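PDB 7DRY: CMP/dCMP-type deaminase domain-containing protein from Aspergillus oryzae RIB40, which probably deaminates the pyrimidine ring of a ribitylamino intermediate in riboflavin biosynthesis, as a zinc-dependent enzyme of the cytidine deaminase fold. Local coordinates for residues S3-Y8 with G38-E43; L13-K18 with G29-S34; N25-A30 with L168-A173. All coordinates share one frame; numbering follows the deposited sequence.

Interaction 1 (S3-Y8 with G38-E43)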
ATOM      1  N   SER A   3      15.709  -6.761  -6.366  1.00 44.38           N
ATOM      2  CA  SER A   3      16.551  -5.660  -6.834  1.00 40.21           C
ATOM      3  C   SER A   3      15.819  -4.380  -7.290  1.00 27.48           C
ATOM      4  O   SER A   3      16.339  -3.290  -7.075  1.00 35.45           O
ATOM      5  CB  SER A   3      17.574  -6.127  -7.888  1.00 43.74           C
ATOM      6  OG  SER A   3      17.142  -5.868  -9.214  1.00 49.18           O
ATOM      7  N   PRO A   4      14.632  -4.481  -7.903  1.00 25.49           N
ATOM      8  CA  PRO A   4      13.893  -3.260  -8.246  1.00 21.61           C
ATOM      9  C   PRO A   4      13.074  -2.690  -7.102  1.00 15.64           C
ATOM     10  O   PRO A   4      12.425  -1.651  -7.284  1.00 15.44           O
ATOM     11  CB  PRO A   4      12.960  -3.742  -9.360  1.00 22.31           C
ATOM     12  CG  PRO A   4      12.621  -5.115  -8.939  1.00 25.11           C
ATOM     13  CD  PRO A   4      13.935  -5.671  -8.430  1.00 23.92           C
ATOM     14  N   HIS A   5      13.071  -3.350  -5.944  1.00 16.39           N
ATOM     15  CA  HIS A   5      12.108  -3.007  -4.901  1.00 14.00           C
ATOM     16  C   HIS A   5      12.377  -1.632  -4.323  1.00 15.41           C
ATOM     17  O   HIS A   5      11.435  -0.872  -4.070  1.00 14.32           O
ATOM     18  CB  HIS A   5      12.112  -4.068  -3.805  1.00 14.84           C
ATOM     19  CG  HIS A   5      11.953  -5.453  -4.334  1.00 14.75           C
ATOM     20  ND1 HIS A   5      11.001  -5.779  -5.273  1.00 14.87           N
ATOM     21  CD2 HIS A   5      12.629  -6.597  -4.068  1.00 19.89           C
ATOM     22  CE1 HIS A   5      11.100  -7.064  -5.569  1.00 17.08           C
ATOM     23  NE2 HIS A   5      12.076  -7.585  -4.847  1.00 22.37           N
ATOM     24  N   ALA A   6      13.650  -1.295  -4.107  1.00 17.29           N
ATOM     25  CA  ALA A   6      13.981   0.023  -3.584  1.00 18.22           C
ATOM     26  C   ALA A   6      13.519   1.122  -4.530  1.00 15.77           C
ATOM     27  O   ALA A   6      12.996   2.152  -4.087  1.00 15.96           O
ATOM     28  CB  ALA A   6      15.486   0.121  -3.327  1.00 18.98           C
ATOM     29  N   LYS A   7      13.694   0.922  -5.839  1.00 15.85           N
ATOM     30  CA  LYS A   7      13.266   1.943  -6.791  1.00 16.39           C
ATOM     31  C   LYS A   7      11.754   2.117  -6.774  1.00 13.02           C
ATOM     32  O   LYS A   7      11.254   3.248  -6.787  1.00 14.08           O
ATOM     33  CB  LYS A   7      13.762   1.619  -8.203  1.00 20.39           C
ATOM     34  CG  LYS A   7      13.453   2.725  -9.208  1.00 25.45           C
ATOM     35  CD  LYS A   7      13.742   2.303 -10.643  1.00 42.62           C
ATOM     36  CE  LYS A   7      13.478   3.448 -11.616  1.00 53.39           C
ATOM     37  NZ  LYS A   7      12.836   4.629 -10.960  1.00 54.71           N
ATOM     38  N   TYR A   8      11.005   1.010  -6.735  1.00 12.94           N
ATOM     39  CA  TYR A   8       9.553   1.128  -6.624  1.00 10.06           C
ATOM     40  C   TYR A   8       9.158   1.868  -5.355  1.00 11.92           C
ATOM     41  O   TYR A   8       8.232   2.691  -5.373  1.00 11.00           O
ATOM     42  CB  TYR A   8       8.901  -0.255  -6.640  1.00 11.91           C
ATOM     43  CG  TYR A   8       8.663  -0.799  -8.028  1.00 11.09           C
ATOM     44  CD1 TYR A   8       7.759  -0.184  -8.896  1.00 13.32           C
ATOM     45  CD2 TYR A   8       9.342  -1.925  -8.486  1.00 12.43           C
ATOM     46  CE1 TYR A   8       7.533  -0.674 -10.158  1.00 13.82           C
ATOM     47  CE2 TYR A   8       9.127  -2.422  -9.764  1.00 14.26           C
ATOM     48  CZ  TYR A   8       8.217  -1.793 -10.596  1.00 13.73           C
ATOM     49  OH  TYR A   8       7.985  -2.278 -11.865  1.00 17.87           O
ATOM     50  N   GLY A  38       8.083 -16.333 -11.267  1.00 19.55           N
ATOM     51  CA  GLY A  38       9.335 -17.026 -11.508  1.00 22.21           C
ATOM     52  C   GLY A  38      10.519 -16.084 -11.609  1.00 20.44           C
ATOM     53  O   GLY A  38      10.561 -15.063 -10.928  1.00 21.51           O
ATOM     54  N   ASP A  39      11.483 -16.421 -12.463  1.00 21.90           N
ATOM     55  CA  ASP A  39      12.731 -15.668 -12.585  1.00 26.33           C
ATOM     56  C   ASP A  39      12.483 -14.487 -13.518  1.00 21.58           C
ATOM     57  O   ASP A  39      12.920 -14.460 -14.672  1.00 27.56           O
ATOM     58  CB  ASP A  39      13.834 -16.581 -13.108  1.00 24.62           C
ATOM     59  CG  ASP A  39      15.194 -15.924 -13.088  1.00 25.79           C
ATOM     60  OD1 ASP A  39      15.373 -14.939 -12.337  1.00 33.08           O
ATOM     61  OD2 ASP A  39      16.075 -16.393 -13.839  1.00 29.84           O
ATOM     62  N   TYR A  40      11.784 -13.488 -12.992  1.00 23.17           N
ATOM     63  CA  TYR A  40      11.241 -12.412 -13.808  1.00 23.81           C
ATOM     64  C   TYR A  40      12.303 -11.376 -14.158  1.00 26.69           C
ATOM     65  O   TYR A  40      13.355 -11.270 -13.520  1.00 29.86           O
ATOM     66  CB  TYR A  40      10.102 -11.699 -13.080  1.00 21.75           C
ATOM     67  CG  TYR A  40      10.575 -10.817 -11.938  1.00 19.55           C
ATOM     68  CD1 TYR A  40      10.856 -11.364 -10.695  1.00 21.54           C
ATOM     69  CD2 TYR A  40      10.753  -9.447 -12.109  1.00 20.38           C
ATOM     70  CE1 TYR A  40      11.288 -10.576  -9.648  1.00 21.85           C
ATOM     71  CE2 TYR A  40      11.192  -8.649 -11.063  1.00 21.19           C
ATOM     72  CZ  TYR A  40      11.455  -9.223  -9.838  1.00 24.11           C
ATOM     73  OH  TYR A  40      11.891  -8.454  -8.785  1.00 25.48           O
ATOM     74  N   LYS A  41      11.991 -10.588 -15.183  1.00 28.49           N
ATOM     75  CA  LYS A  41      12.786  -9.438 -15.589  1.00 27.30           C
ATOM     76  C   LYS A  41      11.969  -8.185 -15.300  1.00 26.71           C
ATOM     77  O   LYS A  41      10.782  -8.126 -15.642  1.00 24.86           O
ATOM     78  CB  LYS A  41      13.117  -9.498 -17.087  1.00 28.81           C
ATOM     79  CG  LYS A  41      14.223 -10.490 -17.507  1.00 36.59           C
ATOM     80  CD  LYS A  41      13.959 -11.932 -17.075  1.00 41.43           C
ATOM     81  CE  LYS A  41      15.109 -12.865 -17.433  1.00 50.35           C
ATOM     82  NZ  LYS A  41      15.461 -13.706 -16.248  1.00 52.44           N
ATOM     83  N   THR A  42      12.601  -7.188 -14.667  1.00 27.59           N
ATOM     84  CA  THR A  42      11.884  -5.975 -14.278  1.00 29.01           C
ATOM     85  C   THR A  42      11.303  -5.250 -15.485  1.00 25.50           C
ATOM     86  O   THR A  42      10.245  -4.620 -15.383  1.00 23.59           O
ATOM     87  CB  THR A  42      12.803  -5.049 -13.476  1.00 32.06           C
ATOM     88  OG1 THR A  42      13.395  -5.786 -12.399  1.00 32.67           O
ATOM     89  CG2 THR A  42      12.020  -3.874 -12.899  1.00 36.25           C
ATOM     90  N   GLU A  43      11.967  -5.351 -16.638  1.00 27.81           N
ATOM     91  CA  GLU A  43      11.451  -4.731 -17.852  1.00 31.43           C
ATOM     92  C   GLU A  43      10.082  -5.275 -18.238  1.00 26.22           C
ATOM     93  O   GLU A  43       9.335  -4.591 -18.945  1.00 30.50           O
ATOM     94  CB  GLU A  43      12.448  -4.911 -19.000  1.00 34.72           C
ATOM     95  CG  GLU A  43      13.077  -6.295 -19.057  1.00 44.37           C
ATOM     96  CD  GLU A  43      14.416  -6.368 -18.337  1.00 54.92           C
ATOM     97  OE1 GLU A  43      15.385  -6.879 -18.940  1.00 59.17           O
ATOM     98  OE2 GLU A  43      14.498  -5.920 -17.171  1.00 51.69           O
TER
HETATM   99  O   HOH W   1      15.836  -4.541 -11.913  1.00 49.12           O
HETATM  100  O   HOH W   2      12.209  -9.930  -6.531  1.00 31.20           O
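At the entrance to the first helix of the deaminase fold, P4 and H5 meet Y40 and T42 of the loop that joins strands 29-36 and 46-52. The tips of P4 and Y40 point at each other: the phenol oxygen OH of Y40 stands 3.4 Å from CG of P4 and nearly as close to CD, while P4 CG lies at the edge of the Y40 ring, near its plane. T42 crosses the same proline obliquely and offers both its branches, OG1 at 3.6 Å from P4 CG and CG2 at 3.7 Å from P4 CB. Threonine suits this spot, since both branches touch the proline and the hydroxyl can also bind water. That hydroxyl is linked through one water to S3, with T42 OG1 2.8 Å from the water oxygen and S3 OG farther from it.

A second water joins H5 to Y40, at 2.9 Å from H5 NE2 and 2.7 Å from Y40 OH, the latter approach lying in the plane of the tyrosine ring. The other imidazole nitrogen, ND1, is hydrogen-bonded to Y96 OH, so both ring nitrogens are engaged. The imidazole also stacks on Y131, and P4 CD sits over the centre of one imidazole face. Y8 contributes less, its OH being 4.5 Å from T42 CG2; that hydroxyl hydrogen-bonds to D45, and its ring stacks on Y96. Proline fits the start of a helix, where its missing N-H costs no helical bond, and its carbonyl O accepts from Y8 N in the first turn. Proline, aromatic rings and bridging water thus join, at the protein surface, the N-terminus of the first helix to the hairpin of strands 29-36 and 46-52, two elements of the cytidine deaminase fold.

Interaction 2 (L13-K18 with G29-S34). With SO4 (sulfate ion), chain D.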
ATOM      1  N   LEU A  13       7.249   6.805  -2.629  1.00 10.42           N
ATOM      2  CA  LEU A  13       7.458   7.975  -1.782  1.00  9.34           C
ATOM      3  C   LEU A  13       7.156   9.265  -2.539  1.00 10.57           C
ATOM      4  O   LEU A  13       6.581  10.202  -1.972  1.00 10.34           O
ATOM      5  CB  LEU A  13       8.876   7.970  -1.208  1.00 12.33           C
ATOM      6  CG  LEU A  13       9.146   8.908  -0.035  1.00 15.52           C
ATOM      7  CD1 LEU A  13       8.197   8.611   1.129  1.00 16.16           C
ATOM      8  CD2 LEU A  13      10.593   8.759   0.391  1.00 17.83           C
ATOM      9  N   SER A  14       7.504   9.322  -3.824  1.00 10.12           N
ATOM     10  CA  SER A  14       7.159  10.493  -4.622  1.00 10.24           C
ATOM     11  C   SER A  14       5.647  10.675  -4.698  1.00 10.37           C
ATOM     12  O   SER A  14       5.146  11.806  -4.650  1.00 12.76           O
ATOM     13  CB  SER A  14       7.747  10.330  -6.017  1.00 10.46           C
ATOM     14  OG  SER A  14       9.147  10.504  -5.952  1.00 13.90           O
ATOM     15  N   LEU A  15       4.906   9.568  -4.833  1.00 10.00           N
ATOM     16  CA  LEU A  15       3.446   9.636  -4.799  1.00 11.36           C
ATOM     17  C   LEU A  15       2.954  10.142  -3.452  1.00 11.56           C
ATOM     18  O   LEU A  15       2.044  10.975  -3.388  1.00 10.96           O
ATOM     19  CB  LEU A  15       2.850   8.254  -5.075  1.00 10.62           C
ATOM     20  CG  LEU A  15       2.911   7.836  -6.541  1.00 11.22           C
ATOM     21  CD1 LEU A  15       2.595   6.364  -6.663  1.00 12.71           C
ATOM     22  CD2 LEU A  15       1.936   8.664  -7.377  1.00 16.50           C
ATOM     23  N   ALA A  16       3.543   9.641  -2.362  1.00 11.15           N
ATOM     24  CA  ALA A  16       3.147  10.066  -1.025  1.00 10.50           C
ATOM     25  C   ALA A  16       3.274  11.571  -0.856  1.00 11.88           C
ATOM     26  O   ALA A  16       2.499  12.180  -0.111  1.00 12.34           O
ATOM     27  CB  ALA A  16       4.016   9.355   0.011  1.00 11.80           C
ATOM     28  N   GLU A  17       4.255  12.178  -1.522  1.00 10.58           N
ATOM     29  CA  GLU A  17       4.481  13.612  -1.394  1.00 12.55           C
ATOM     30  C   GLU A  17       3.387  14.437  -2.052  1.00 11.68           C
ATOM     31  O   GLU A  17       3.298  15.644  -1.786  1.00 13.26           O
ATOM     32  CB  GLU A  17       5.868  13.950  -1.947  1.00 11.13           C
ATOM     33  CG  GLU A  17       6.956  13.302  -1.113  1.00 11.82           C
ATOM     34  CD  GLU A  17       8.312  13.330  -1.756  1.00 17.75           C
ATOM     35  OE1 GLU A  17       8.426  13.845  -2.879  1.00 20.05           O
ATOM     36  OE2 GLU A  17       9.263  12.828  -1.121  1.00 20.23           O
ATOM     37  N   LYS A  18       2.545  13.815  -2.875  1.00 11.98           N
ATOM     38  CA  LYS A  18       1.385  14.495  -3.423  1.00 11.17           C
ATOM     39  C   LYS A  18       0.274  14.641  -2.392  1.00 13.31           C
ATOM     40  O   LYS A  18      -0.627  15.460  -2.591  1.00 16.91           O
ATOM     41  CB  LYS A  18       0.868  13.735  -4.652  1.00 12.00           C
ATOM     42  CG  LYS A  18       1.899  13.616  -5.793  1.00 12.40           C
ATOM     43  CD  LYS A  18       1.255  13.024  -7.041  1.00 14.86           C
ATOM     44  CE  LYS A  18       2.301  12.692  -8.113  1.00 17.09           C
ATOM     45  NZ  LYS A  18       1.674  12.257  -9.404  1.00 22.38           N
ATOM     46  N   GLY A  29       2.280   6.310  -0.326  1.00  9.23           N
ATOM     47  CA  GLY A  29       2.062   6.064  -1.741  1.00  9.43           C
ATOM     48  C   GLY A  29       2.090   4.575  -2.022  1.00  9.15           C
ATOM     49  O   GLY A  29       2.769   3.806  -1.338  1.00 10.06           O
ATOM     50  N   ALA A  30       1.340   4.174  -3.049  1.00  8.78           N
ATOM     51  CA  ALA A  30       1.205   2.767  -3.397  1.00  8.82           C
ATOM     52  C   ALA A  30       1.210   2.602  -4.907  1.00  9.94           C
ATOM     53  O   ALA A  30       0.626   3.417  -5.631  1.00  9.38           O
ATOM     54  CB  ALA A  30      -0.106   2.186  -2.855  1.00  9.59           C
ATOM     55  N   ILE A  31       1.850   1.525  -5.376  1.00  8.54           N
ATOM     56  CA  ILE A  31       1.919   1.196  -6.799  1.00  8.82           C
ATOM     57  C   ILE A  31       1.610  -0.283  -6.946  1.00 10.35           C
ATOM     58  O   ILE A  31       2.235  -1.118  -6.285  1.00 10.08           O
ATOM     59  CB  ILE A  31       3.304   1.507  -7.393  1.00  8.59           C
ATOM     60  CG1 ILE A  31       3.571   3.016  -7.359  1.00  9.32           C
ATOM     61  CG2 ILE A  31       3.388   1.007  -8.843  1.00 10.50           C
ATOM     62  CD1 ILE A  31       5.011   3.410  -7.706  1.00 11.23           C
ATOM     63  N   LEU A  32       0.647  -0.603  -7.799  1.00  8.58           N
ATOM     64  CA  LEU A  32       0.252  -1.981  -8.063  1.00  8.98           C
ATOM     65  C   LEU A  32       0.854  -2.409  -9.397  1.00  9.22           C
ATOM     66  O   LEU A  32       0.703  -1.704 -10.402  1.00 10.26           O
ATOM     67  CB  LEU A  32      -1.271  -2.077  -8.106  1.00  9.55           C
ATOM     68  CG  LEU A  32      -1.852  -3.478  -8.320  1.00  9.80           C
ATOM     69  CD1 LEU A  32      -1.456  -4.403  -7.168  1.00 12.18           C
ATOM     70  CD2 LEU A  32      -3.361  -3.378  -8.450  1.00 13.49           C
ATOM     71  N   VAL A  33       1.566  -3.543  -9.395  1.00  9.36           N
ATOM     72  CA  VAL A  33       2.368  -3.997 -10.529  1.00 12.27           C
ATOM     73  C   VAL A  33       1.924  -5.401 -10.926  1.00 11.11           C
ATOM     74  O   VAL A  33       1.623  -6.231 -10.061  1.00 10.82           O
ATOM     75  CB  VAL A  33       3.859  -4.016 -10.125  1.00 13.01           C
ATOM     76  CG1 VAL A  33       4.742  -4.541 -11.254  1.00 18.48           C
ATOM     77  CG2 VAL A  33       4.311  -2.615  -9.685  1.00 15.12           C
ATOM     78  N   SER A  34       1.903  -5.673 -12.233  1.00  9.11           N
ATOM     79  CA  SER A  34       1.763  -7.032 -12.762  1.00 11.19           C
ATOM     80  C   SER A  34       3.144  -7.532 -13.171  1.00 10.98           C
ATOM     81  O   SER A  34       3.819  -6.906 -13.998  1.00 12.85           O
ATOM     82  CB  SER A  34       0.819  -7.085 -13.964  1.00 10.29           C
ATOM     83  OG  SER A  34       0.898  -8.351 -14.613  1.00 13.37           O
TER
HETATM   84  S   SO4 D 302      -0.376  15.076 -10.697  1.00 58.81           S
HETATM   85  O1  SO4 D 302      -1.309  14.405 -11.597  1.00 61.14           O
HETATM   86  O2  SO4 D 302      -0.221  16.469 -11.110  1.00 68.21           O
HETATM   87  O3  SO4 D 302       0.922  14.409 -10.748  1.00 65.57           O
HETATM   88  O4  SO4 D 302      -0.892  15.029  -9.332  1.00 64.30           O
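L15 and A16, toward the C-terminal end of helix 5-16, carry this contact against the beginning of strand 29-36. L15 comes first. Its CB lies 4.1 Å from CA of G29, and its branch CD1 reaches A30 O at 3.7 Å and I31 CG1 at 3.6 Å. The leucine crosses the I31 side chain at about a right angle. I31 meets it with CG1 and, slightly farther away, with CD1. A branched, flexible leucine and a beta-branched isoleucine suit a helix face and a strand respectively, and both are apolar where the two elements close on each other.

A16 is where the backbones come nearest, its CA 4.2 Å from that of G29. The methyl CB of A16 touches G29 N at 3.5 Å. Small residues on both sides explain so short a spacing: a CB on G29 would point at the helix and run into A16 N and L15 CB. K18 takes no part in the strand contact. Its chain is extended past CG and its NZ hydrogen-bonds O3 of a sulfate at 2.6 Å, an ion probably acquired from the crystallisation liquor.

Helix 5-16 thus lies on one face of the mixed sheet, with L15 also touching T50 of strand 46-52 and A16 touching V170 of helix 164-171. Strand 29-36 is paired through its backbone on both flanks, A30 with G51 of strand 46-52 and I31 with Y96 of strand 91-97.

Interaction 3 (N25-A30 with L168-A173)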
ATOM      1  N   ASN A  25      -3.065  12.719   9.338  1.00 20.89           N
ATOM      2  CA  ASN A  25      -2.956  11.737   8.272  1.00 19.15           C
ATOM      3  C   ASN A  25      -1.542  11.168   8.199  1.00 17.28           C
ATOM      4  O   ASN A  25      -0.610  11.642   8.853  1.00 18.54           O
ATOM      5  CB  ASN A  25      -3.446  12.293   6.927  1.00 21.27           C
ATOM      6  CG  ASN A  25      -2.490  13.300   6.305  1.00 18.45           C
ATOM      7  OD1 ASN A  25      -1.559  13.789   6.953  1.00 19.35           O
ATOM      8  ND2 ASN A  25      -2.730  13.629   5.036  1.00 19.93           N
ATOM      9  N   PHE A  26      -1.409  10.096   7.434  1.00 15.92           N
ATOM     10  CA  PHE A  26      -0.124   9.459   7.180  1.00 14.32           C
ATOM     11  C   PHE A  26       0.043   9.421   5.672  1.00 13.75           C
ATOM     12  O   PHE A  26      -0.697   8.718   4.978  1.00 13.08           O
ATOM     13  CB  PHE A  26      -0.088   8.057   7.791  1.00 14.48           C
ATOM     14  CG  PHE A  26       0.096   8.063   9.283  1.00 15.88           C
ATOM     15  CD1 PHE A  26      -0.965   8.355  10.127  1.00 17.62           C
ATOM     16  CD2 PHE A  26       1.335   7.799   9.837  1.00 15.73           C
ATOM     17  CE1 PHE A  26      -0.791   8.379  11.511  1.00 19.07           C
ATOM     18  CE2 PHE A  26       1.520   7.818  11.216  1.00 17.32           C
ATOM     19  CZ  PHE A  26       0.458   8.105  12.051  1.00 18.93           C
ATOM     20  N   ARG A  27       0.998  10.200   5.176  1.00 12.30           N
ATOM     21  CA  ARG A  27       1.182  10.406   3.746  1.00 11.11           C
ATOM     22  C   ARG A  27       1.950   9.230   3.164  1.00 10.73           C
ATOM     23  O   ARG A  27       3.146   9.068   3.434  1.00 11.23           O
ATOM     24  CB  ARG A  27       1.915  11.719   3.510  1.00 11.69           C
ATOM     25  CG  ARG A  27       1.117  12.900   4.013  1.00 13.21           C
ATOM     26  CD  ARG A  27       1.991  14.113   4.144  1.00 13.97           C
ATOM     27  NE  ARG A  27       2.244  14.765   2.865  1.00 15.41           N
ATOM     28  CZ  ARG A  27       3.455  15.108   2.421  1.00 17.05           C
ATOM     29  NH1 ARG A  27       4.542  14.824   3.132  1.00 14.12           N
ATOM     30  NH2 ARG A  27       3.570  15.748   1.274  1.00 13.52           N
ATOM     31  N   VAL A  28       1.252   8.415   2.374  1.00  9.41           N
ATOM     32  CA  VAL A  28       1.740   7.133   1.890  1.00 10.10           C
ATOM     33  C   VAL A  28       1.450   7.063   0.394  1.00 10.18           C
ATOM     34  O   VAL A  28       0.517   7.699  -0.104  1.00 11.54           O
ATOM     35  CB  VAL A  28       1.053   5.987   2.681  1.00  9.57           C
ATOM     36  CG1 VAL A  28       1.402   4.609   2.131  1.00 10.38           C
ATOM     37  CG2 VAL A  28       1.433   6.052   4.149  1.00 12.62           C
ATOM     38  N   GLY A  29       2.280   6.310  -0.326  1.00  9.23           N
ATOM     39  CA  GLY A  29       2.062   6.064  -1.741  1.00  9.43           C
ATOM     40  C   GLY A  29       2.090   4.575  -2.022  1.00  9.15           C
ATOM     41  O   GLY A  29       2.769   3.806  -1.338  1.00 10.06           O
ATOM     42  N   ALA A  30       1.340   4.174  -3.049  1.00  8.78           N
ATOM     43  CA  ALA A  30       1.205   2.767  -3.397  1.00  8.82           C
ATOM     44  C   ALA A  30       1.210   2.602  -4.907  1.00  9.94           C
ATOM     45  O   ALA A  30       0.626   3.417  -5.631  1.00  9.38           O
ATOM     46  CB  ALA A  30      -0.106   2.186  -2.855  1.00  9.59           C
ATOM     47  N   LEU A 168       9.111   7.770   6.864  1.00 11.53           N
ATOM     48  CA  LEU A 168       8.432   8.309   8.041  1.00 13.50           C
ATOM     49  C   LEU A 168       8.377   9.830   8.007  1.00 14.13           C
ATOM     50  O   LEU A 168       7.344  10.419   8.343  1.00 14.09           O
ATOM     51  CB  LEU A 168       9.131   7.825   9.312  1.00 13.81           C
ATOM     52  CG  LEU A 168       8.968   6.330   9.578  1.00 14.62           C
ATOM     53  CD1 LEU A 168       9.953   5.860  10.625  1.00 16.26           C
ATOM     54  CD2 LEU A 168       7.537   6.028  10.008  1.00 16.68           C
ATOM     55  N   GLU A 169       9.476  10.481   7.603  1.00 12.98           N
ATOM     56  CA  GLU A 169       9.485  11.945   7.542  1.00 14.61           C
ATOM     57  C   GLU A 169       8.393  12.460   6.618  1.00 14.50           C
ATOM     58  O   GLU A 169       7.715  13.445   6.933  1.00 17.09           O
ATOM     59  CB  GLU A 169      10.841  12.472   7.068  1.00 16.23           C
ATOM     60  CG  GLU A 169      12.041  12.140   7.971  1.00 19.18           C
ATOM     61  CD  GLU A 169      12.163  13.016   9.192  1.00 27.82           C
ATOM     62  OE1 GLU A 169      11.267  13.846   9.444  1.00 26.79           O
ATOM     63  OE2 GLU A 169      13.177  12.872   9.900  1.00 24.01           O
ATOM     64  N   VAL A 170       8.226  11.822   5.460  1.00 12.79           N
ATOM     65  CA  VAL A 170       7.157  12.211   4.551  1.00 12.72           C
ATOM     66  C   VAL A 170       5.802  11.894   5.168  1.00 13.16           C
ATOM     67  O   VAL A 170       4.887  12.729   5.170  1.00 13.38           O
ATOM     68  CB  VAL A 170       7.351  11.515   3.195  1.00 11.87           C
ATOM     69  CG1 VAL A 170       6.099  11.664   2.321  1.00 13.20           C
ATOM     70  CG2 VAL A 170       8.602  12.058   2.488  1.00 13.31           C
ATOM     71  N   ALA A 171       5.668  10.698   5.738  1.00 12.09           N
ATOM     72  CA  ALA A 171       4.369  10.243   6.224  1.00 12.45           C
ATOM     73  C   ALA A 171       3.774  11.200   7.250  1.00 13.90           C
ATOM     74  O   ALA A 171       2.574  11.499   7.206  1.00 13.76           O
ATOM     75  CB  ALA A 171       4.495   8.848   6.826  1.00 13.48           C
ATOM     76  N   VAL A 172       4.579  11.667   8.204  1.00 14.45           N
ATOM     77  CA  VAL A 172       4.061  12.453   9.327  1.00 14.71           C
ATOM     78  C   VAL A 172       4.354  13.950   9.176  1.00 15.31           C
ATOM     79  O   VAL A 172       4.345  14.684  10.170  1.00 16.85           O
ATOM     80  CB  VAL A 172       4.516  11.908  10.692  1.00 15.76           C
ATOM     81  CG1 VAL A 172       4.112  10.444  10.843  1.00 18.68           C
ATOM     82  CG2 VAL A 172       6.017  12.090  10.872  1.00 20.27           C
ATOM     83  N   ALA A 173       4.579  14.418   7.948  1.00 15.19           N
ATOM     84  CA  ALA A 173       4.968  15.805   7.703  1.00 16.50           C
ATOM     85  C   ALA A 173       3.990  16.808   8.297  1.00 18.42           C
ATOM     86  O   ALA A 173       4.394  17.909   8.687  1.00 22.32           O
ATOM     87  CB  ALA A 173       5.046  16.036   6.194  1.00 18.82           C
TER
HETATM   88  O   HOH W   3       1.276  14.073   7.669  1.00 17.81           O
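R27 lies against the C-terminal end of helix 164-171 and gives it two N-H donors, one from the backbone and one from the guanidinium. R27 N donates to A171 O at 2.9 Å, almost straight at 171°, in the carbonyl plane and on a lone pair. The guanidinium NH1 donates to V170 O, also at 2.9 Å but more bent, at 149°. The arginine chain is bent where chi3, 79°, places NE. V170 O accepts a second bond from A173 N, the two donors arriving from opposite faces of its plane. The rest of the guanidinium is held elsewhere: NE donates to S19 O, and NH2 also has a partner outside the contact. The methyl of A173 lies only 3.3 Å from R27 NH1, so a small residue fits there.

A171 O has, besides R27 N, a water 2.9 Å away, and the same water lies 2.9 Å from N25 OD1. With more acceptors around it than protons, the water probably shares them. N25 is fixed further by ND2 on P20 O and by OD1, which accepts from R22 N. F26 adds apolar contact: its CE2 packs 3.7 Å from V172 CG1, the two side chains lying side by side and pointing the same way. Its ring also meets F140 and H175 edge-to-face.

Carbonyls near a helix C-terminus run out of amide partners within the helix. Here the main chain, an arginine and a water supply donors to V170 O and A171 O, and the positive guanidinium would probably also be favoured by the partial negative charge of the helix end.

Overall arrangement
Interactions 1 and 2 use opposite ends of helix 5-16, and their centres lie about 16 Å apart; they touch where Y8 CE1 meets V33 CG2 at 3.8 Å. The segments of interactions 2 and 3 overlap at G29 and A30, and the centres are about 11 Å apart: A16 CB packs against R27 O at 3.5 Å, and L13 of the helix meets V170. Interactions 1 and 3 do not touch. The second and third contacts lie near the zinc site of H61, C102 and C112: the A30 side chain is about 4 Å from that of E63 and about 9 Å from the zinc, and the F26 side chain about 8 Å from the zinc. Interaction 1 lies away from the annotated sites.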